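Local structure of RNA polymerase sigma factor (Bartonella quintana, 5UXX) at residues D7-Q10 with E11-V15; Q117-A120 with I121-G125; C138-A141 with I142-K146. The protein probably directs RNA polymerase to its target promoters as a DNA-binding sigma factor of the ECF subfamily of the sigma-70 family. All coordinates share one frame; numbering follows the deposited sequence.

Contact 1 (D7-Q10 with E11-V15); sequences DFKQ and ELLLV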
loop_
_atom_site.group_PDB
_atom_site.type_symbol
_atom_site.label_atom_id
_atom_site.label_comp_id
_atom_site.label_asym_id
_atom_site.label_seq_id
_atom_site.Cartn_x
_atom_site.Cartn_y
_atom_site.Cartn_z
ATOM N N ASP A 7 3.088 -8.074 22.722
ATOM C CA ASP A 7 1.968 -7.278 22.223
ATOM C C ASP A 7 2.227 -6.542 20.912
ATOM O O ASP A 7 1.404 -6.611 20.000
ATOM C CB ASP A 7 1.552 -6.260 23.287
ATOM C CG ASP A 7 0.804 -6.898 24.442
ATOM O OD1 ASP A 7 0.710 -8.145 24.483
ATOM O OD2 ASP A 7 0.315 -6.153 25.315
ATOM N N PHE A 8 3.351 -5.840 20.811
ATOM C CA PHE A 8 3.663 -5.114 19.585
ATOM C C PHE A 8 3.801 -6.072 18.405
ATOM O O PHE A 8 3.345 -5.781 17.300
ATOM C CB PHE A 8 4.937 -4.285 19.744
ATOM C CG PHE A 8 5.278 -3.469 18.529
ATOM C CD1 PHE A 8 4.527 -2.351 18.200
ATOM C CD2 PHE A 8 6.339 -3.822 17.710
ATOM C CE1 PHE A 8 4.831 -1.598 17.080
ATOM C CE2 PHE A 8 6.647 -3.070 16.590
ATOM C CZ PHE A 8 5.892 -1.959 16.274
ATOM N N LYS A 9 4.435 -7.214 18.651
ATOM C CA LYS A 9 4.600 -8.244 17.632
ATOM C C LYS A 9 3.260 -8.772 17.123
ATOM O O LYS A 9 3.063 -8.939 15.919
ATOM C CB LYS A 9 5.429 -9.404 18.183
ATOM C CG LYS A 9 5.543 -10.586 17.237
ATOM C CD LYS A 9 5.954 -11.841 17.985
ATOM C CE LYS A 9 5.863 -13.067 17.094
ATOM N NZ LYS A 9 6.449 -14.269 17.750
ATOM N N GLN A 10 2.343 -9.031 18.048
ATOM C CA GLN A 10 1.034 -9.570 17.701
ATOM C C GLN A 10 0.193 -8.551 16.938
ATOM O O GLN A 10 -0.604 -8.916 16.075
ATOM C CB GLN A 10 0.301 -10.030 18.961
ATOM C CG GLN A 10 0.947 -11.233 19.633
ATOM C CD GLN A 10 0.152 -11.745 20.815
ATOM O OE1 GLN A 10 -0.052 -11.031 21.796
ATOM N NE2 GLN A 10 -0.301 -12.990 20.729
ATOM N N GLU A 11 0.376 -7.274 17.260
ATOM C CA GLU A 11 -0.295 -6.202 16.535
ATOM C C GLU A 11 0.208 -6.114 15.097
ATOM O O GLU A 11 -0.565 -5.852 14.175
ATOM C CB GLU A 11 -0.096 -4.860 17.246
ATOM C CG GLU A 11 -0.805 -4.739 18.592
ATOM C CD GLU A 11 -2.289 -4.425 18.467
ATOM O OE1 GLU A 11 -2.854 -3.854 19.423
ATOM O OE2 GLU A 11 -2.894 -4.752 17.425
ATOM N N LEU A 12 1.508 -6.333 14.914
ATOM C CA LEU A 12 2.118 -6.319 13.588
ATOM C C LEU A 12 1.565 -7.421 12.692
ATOM O O LEU A 12 1.269 -7.185 11.521
ATOM C CB LEU A 12 3.637 -6.458 13.694
ATOM C CG LEU A 12 4.399 -5.197 14.096
ATOM C CD1 LEU A 12 5.876 -5.500 14.249
ATOM C CD2 LEU A 12 4.179 -4.102 13.067
ATOM N N LEU A 13 1.438 -8.622 13.248
ATOM C CA LEU A 13 0.930 -9.771 12.505
ATOM C C LEU A 13 -0.467 -9.515 11.943
ATOM O O LEU A 13 -0.828 -10.051 10.896
ATOM C CB LEU A 13 0.921 -11.014 13.397
ATOM C CG LEU A 13 2.300 -11.592 13.723
ATOM C CD1 LEU A 13 2.215 -12.601 14.855
ATOM C CD2 LEU A 13 2.914 -12.229 12.484
ATOM N N LEU A 14 -1.250 -8.698 12.643
ATOM C CA LEU A 14 -2.578 -8.325 12.169
ATOM C C LEU A 14 -2.509 -7.399 10.958
ATOM O O LEU A 14 -3.310 -7.513 10.031
ATOM C CB LEU A 14 -3.377 -7.643 13.281
ATOM C CG LEU A 14 -3.901 -8.491 14.439
ATOM C CD1 LEU A 14 -4.918 -7.692 15.242
ATOM C CD2 LEU A 14 -4.507 -9.792 13.936
ATOM N N VAL A 15 -1.546 -6.483 10.973
ATOM C CA VAL A 15 -1.459 -5.438 9.959
ATOM C C VAL A 15 -0.596 -5.877 8.775
ATOM O O VAL A 15 -0.763 -5.392 7.654
ATOM C CB VAL A 15 -0.882 -4.136 10.569
ATOM C CG1 VAL A 15 -0.836 -3.018 9.536
ATOM C CG2 VAL A 15 -1.710 -3.707 11.767
#
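Phe8 and Leu12 lie one turn apart on helix 7-26 and meet through their side chains. Leu12 CG sits over one face of the Phe8 ring, 4.3 Å from the ring centroid and 23° off the ring normal. This is a CH-pi contact, displaced toward the rim of the ring. The methyl Leu12 CD1 extends the touch along that rim, coming to 3.5 Å from Phe8 CE2. Phe8 can take part because its CG lies anti to the backbone N (chi1 -178°). Its CB leads away from residues 11-15, and the ring then reaches back to Leu12. A similar pairing of positions one turn apart links Lys9 and Leu13, but more loosely: Lys9 CE stands 4.3 Å from Leu13 CD1.

The frame beneath is alpha-helical backbone. The amides of Glu11, Leu12 and Leu13 donate to the carbonyls of Asp7, Phe8 and Lys9; Glu11 N to Asp7 O is 3.0 Å. The next bond, Leu14 N to Gln10 O at 3.5 Å, is weak. Helix 7-26 is the first helix of the chain and packs with the helices of sigma-70 region 2, which in this family typically binds the polymerase and the -10 promoter element.

The aliphatic part of Glu11 also rests against the backbone, with CG 3.2 Å from Asp7 O. Farther out, the Phe8 ring meets the ring of Trp45, their planes at about 65°. Leu12 packs on Leu41 and Trp45 of helix 33-46 and on Leu61 of helix 57-81. The chain of another protein also reaches this turn: Lys9 NZ forms salt bridges with acidic side chains of that other chain, and Leu12 and Leu13 pack on its apolar side chains.

Contact 2 (Q117-A120 with I121-G125); sequences QREA and IILIG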
loop_
_atom_site.group_PDB
_atom_site.type_symbol
_atom_site.label_atom_id
_atom_site.label_comp_id
_atom_site.label_asym_id
_atom_site.label_seq_id
_atom_site.Cartn_x
_atom_site.Cartn_y
_atom_site.Cartn_z
ATOM N N GLN A 117 -2.660 9.959 -7.138
ATOM C CA GLN A 117 -3.971 9.351 -7.341
ATOM C C GLN A 117 -3.969 7.882 -6.943
ATOM O O GLN A 117 -4.903 7.402 -6.300
ATOM C CB GLN A 117 -4.408 9.477 -8.800
ATOM C CG GLN A 117 -4.904 10.850 -9.208
ATOM C CD GLN A 117 -5.029 10.981 -10.713
ATOM O OE1 GLN A 117 -5.495 12.000 -11.223
ATOM N NE2 GLN A 117 -4.611 9.947 -11.434
ATOM N N ARG A 118 -2.913 7.176 -7.335
ATOM C CA ARG A 118 -2.789 5.752 -7.051
ATOM C C ARG A 118 -2.789 5.476 -5.551
ATOM O O ARG A 118 -3.508 4.600 -5.076
ATOM C CB ARG A 118 -1.519 5.191 -7.694
ATOM C CG ARG A 118 -1.237 3.733 -7.359
ATOM C CD ARG A 118 -0.246 3.112 -8.338
ATOM N NE ARG A 118 1.015 3.847 -8.398
ATOM C CZ ARG A 118 1.365 4.655 -9.394
ATOM N NH1 ARG A 118 0.547 4.836 -10.423
ATOM N NH2 ARG A 118 2.532 5.284 -9.362
ATOM N N GLU A 119 -1.988 6.231 -4.809
ATOM C CA GLU A 119 -1.904 6.052 -3.365
ATOM C C GLU A 119 -3.213 6.413 -2.665
ATOM O O GLU A 119 -3.663 5.698 -1.769
ATOM C CB GLU A 119 -0.762 6.883 -2.786
ATOM C CG GLU A 119 -0.660 6.788 -1.277
ATOM C CD GLU A 119 0.548 7.509 -0.729
ATOM O OE1 GLU A 119 1.081 8.400 -1.426
ATOM O OE2 GLU A 119 0.964 7.187 0.403
ATOM N N ALA A 120 -3.814 7.524 -3.077
ATOM C CA ALA A 120 -5.051 8.003 -2.466
ATOM C C ALA A 120 -6.187 6.994 -2.608
ATOM O O ALA A 120 -6.899 6.712 -1.644
ATOM C CB ALA A 120 -5.453 9.338 -3.071
ATOM N N ILE A 121 -6.356 6.449 -3.810
ATOM C CA ILE A 121 -7.457 5.528 -4.074
ATOM C C ILE A 121 -7.223 4.183 -3.384
ATOM O O ILE A 121 -8.172 3.474 -3.059
ATOM C CB ILE A 121 -7.672 5.318 -5.596
ATOM C CG1 ILE A 121 -9.024 4.650 -5.862
ATOM C CG2 ILE A 121 -6.531 4.522 -6.216
ATOM C CD1 ILE A 121 -10.208 5.481 -5.425
ATOM N N ILE A 122 -5.959 3.840 -3.153
ATOM C CA ILE A 122 -5.626 2.623 -2.418
ATOM C C ILE A 122 -5.904 2.802 -0.928
ATOM O O ILE A 122 -6.518 1.944 -0.295
ATOM C CB ILE A 122 -4.153 2.216 -2.628
ATOM C CG1 ILE A 122 -3.942 1.701 -4.053
ATOM C CG2 ILE A 122 -3.745 1.140 -1.635
ATOM C CD1 ILE A 122 -4.828 0.527 -4.414
ATOM N N LEU A 123 -5.451 3.924 -0.376
ATOM C CA LEU A 123 -5.643 4.220 1.042
ATOM C C LEU A 123 -7.121 4.311 1.406
ATOM O O LEU A 123 -7.550 3.793 2.437
ATOM C CB LEU A 123 -4.936 5.523 1.419
ATOM C CG LEU A 123 -3.407 5.498 1.466
ATOM C CD1 LEU A 123 -2.867 6.892 1.731
ATOM C CD2 LEU A 123 -2.916 4.524 2.524
ATOM N N ILE A 124 -7.896 4.969 0.551
ATOM C CA ILE A 124 -9.313 5.190 0.811
ATOM C C ILE A 124 -10.179 4.023 0.339
ATOM O O ILE A 124 -11.038 3.537 1.077
ATOM C CB ILE A 124 -9.803 6.484 0.130
ATOM C CG1 ILE A 124 -9.129 7.702 0.762
ATOM C CG2 ILE A 124 -11.314 6.609 0.234
ATOM C CD1 ILE A 124 -9.507 7.919 2.212
ATOM N N GLY A 125 -9.946 3.573 -0.888
ATOM C CA GLY A 125 -10.786 2.561 -1.501
ATOM C C GLY A 125 -10.455 1.126 -1.139
ATOM O O GLY A 125 -11.280 0.234 -1.334
#
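The side-chain packing is between the aliphatic part of Glu119 and Leu123. They lie side by side and point the same way, with Glu119 CG 3.7 Å from Leu123 CD1. The chain of Glu119 is extended (chi1 177°), which lays its CG against the leucine and leaves the carboxylate beside it. There OE1 forms a salt bridge with Arg66 and a hydrogen bond with Tyr70, so this buried acid is held by partners from helix 57-81.

Backbone hydrogen bonds of the alpha-helical pattern join the two segments. Leu123 N to Glu119 O (2.9 Å) and Ile121 N to Gln117 O (3.0 Å) are nearly straight, at 165° and 163°. Ile122 N to Arg118 O is longer, 3.2 Å, and more bent.

Side-chain carbons also pack on carbonyl oxygens. Ile121 CG2 lies 3.2 Å from Arg118 O.

Arg118 turns elsewhere and donates from NH1 to the carbonyls of Leu110 and Leu113. Ile122 and Leu123 pack on Phe22 of helix 7-26, and Ile124 on Val149 of helix 142-159. Ile121, Ile122 and Ile124 also meet the chain of another protein. Helix 115-125 belongs to sigma-70 region 4, a helical domain of the helix-turn-helix class.

Contact 3 (C138-A141 with I142-K146); sequences CGCA and IGTIK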
loop_
_atom_site.group_PDB
_atom_site.type_symbol
_atom_site.label_atom_id
_atom_site.label_comp_id
_atom_site.label_asym_id
_atom_site.label_seq_id
_atom_site.Cartn_x
_atom_site.Cartn_y
_atom_site.Cartn_z
ATOM N N CYS A 138 -0.483 11.092 3.793
ATOM C CA CYS A 138 0.078 11.728 2.605
ATOM C C CYS A 138 0.600 13.133 2.891
ATOM O O CYS A 138 1.220 13.758 2.031
ATOM C CB CYS A 138 -0.966 11.783 1.489
ATOM S SG CYS A 138 -1.530 10.166 0.925
ATOM N N GLY A 139 0.354 13.623 4.102
ATOM C CA GLY A 139 0.803 14.947 4.491
ATOM C C GLY A 139 0.146 16.057 3.692
ATOM O O GLY A 139 0.801 17.023 3.299
ATOM N N CYS A 140 -1.153 15.918 3.447
ATOM C CA CYS A 140 -1.901 16.923 2.702
ATOM C C CYS A 140 -3.247 17.203 3.360
ATOM O O CYS A 140 -3.580 16.613 4.386
ATOM C CB CYS A 140 -2.108 16.476 1.254
ATOM S SG CYS A 140 -3.149 15.010 1.070
ATOM N N ALA A 141 -4.013 18.111 2.765
ATOM C CA ALA A 141 -5.327 18.466 3.291
ATOM C C ALA A 141 -6.371 17.420 2.919
ATOM O O ALA A 141 -6.184 16.648 1.979
ATOM C CB ALA A 141 -5.745 19.837 2.786
ATOM N N ILE A 142 -7.468 17.400 3.671
ATOM C CA ILE A 142 -8.569 16.478 3.418
ATOM C C ILE A 142 -9.159 16.702 2.027
ATOM O O ILE A 142 -9.445 15.747 1.301
ATOM C CB ILE A 142 -9.670 16.626 4.489
ATOM C CG1 ILE A 142 -9.357 15.742 5.696
ATOM C CG2 ILE A 142 -11.035 16.265 3.931
ATOM C CD1 ILE A 142 -10.429 15.767 6.757
ATOM N N GLY A 143 -9.326 17.970 1.660
ATOM C CA GLY A 143 -9.852 18.335 0.356
ATOM C C GLY A 143 -9.022 17.790 -0.790
ATOM O O GLY A 143 -9.558 17.399 -1.827
ATOM N N THR A 144 -7.706 17.768 -0.601
ATOM C CA THR A 144 -6.787 17.261 -1.616
ATOM C C THR A 144 -6.991 15.767 -1.852
ATOM O O THR A 144 -7.066 15.317 -2.996
ATOM C CB THR A 144 -5.322 17.517 -1.222
ATOM O OG1 THR A 144 -5.119 18.920 -1.015
ATOM C CG2 THR A 144 -4.385 17.029 -2.313
ATOM N N ILE A 145 -7.079 15.007 -0.764
ATOM C CA ILE A 145 -7.334 13.572 -0.835
ATOM C C ILE A 145 -8.634 13.286 -1.581
ATOM O O ILE A 145 -8.684 12.418 -2.453
ATOM C CB ILE A 145 -7.402 12.941 0.574
ATOM C CG1 ILE A 145 -6.001 12.832 1.176
ATOM C CG2 ILE A 145 -8.049 11.567 0.523
ATOM C CD1 ILE A 145 -5.083 11.901 0.414
ATOM N N LYS A 146 -9.676 14.036 -1.240
ATOM C CA LYS A 146 -10.990 13.859 -1.848
ATOM C C LYS A 146 -10.964 14.086 -3.357
ATOM O O LYS A 146 -11.559 13.319 -4.115
ATOM C CB LYS A 146 -12.002 14.798 -1.191
ATOM C CG LYS A 146 -12.406 14.369 0.209
ATOM C CD LYS A 146 -13.376 15.349 0.844
ATOM C CE LYS A 146 -13.830 14.855 2.207
ATOM N NZ LYS A 146 -14.694 15.849 2.901
#
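Cys140 and Ile145 make the tight part of this contact, where the chain turns from helix 131-138 into helix 142-159. The sulfur Cys140 SG lies 3.6 Å from Ile145 CG1 and 3.7 Å from Ile145 CD1. It is brought there by a chi1 of 65°, which sets SG between the backbone N and the carbonyl carbon. The same methyl, Ile145 CD1, also meets Cys138 SG at 4.0 Å. The sulfurs of Cys138 and Cys140 thus converge on one isoleucine of helix 142-159. Behind them, Ile145 packs on Tyr131 and Ala135 of helix 131-138 and on Ile124 of helix 115-125, which makes it the buried residue of the group.

The other side is looser and more open to solvent. Ala141 stands at the N-cap position of helix 142-159, and its CB lies 4.0 Å from Thr144 OG1. Thr144 N and Ile145 N both approach Ala141 O, at 3.2 Å and 3.3 Å, but both hydrogen bonds are weak. The first is strongly bent, at 124°; the second is nearly straight, at 165°. Thr144 CB also rests 4.0 Å from Cys140 SG, which joins the open side to the packed one.

Gly139, with positive phi, is the C-prime residue of a Schellman motif that closes helix 131-138, with Cys140 N paired to Ala135 O. One helix stops, a short turn follows, and the next helix begins. This is consistent with the turn of the helix-turn-helix in region 4, whose second helix typically reads the -35 promoter element.

How the contacts relate
The three contacts follow one another along the chain. Contact 1 lies on helix 7-26, the first helix of the chain, which packs on helices 33-46 and 57-81. Contacts 2 and 3 both fall within region 4, on helix 115-125 and at the start of helix 142-159. Their centres are 11 Å apart and they touch: Leu123 CD1 lies 3.6 Å from Cys138 SG. Contact 1 stands apart, its centre 24 Å from that of contact 2 and 28 Å from that of contact 3. Yet helix 7-26 also reaches contact 2 farther along, through Phe22. The two sigma regions are therefore packed together in this structure.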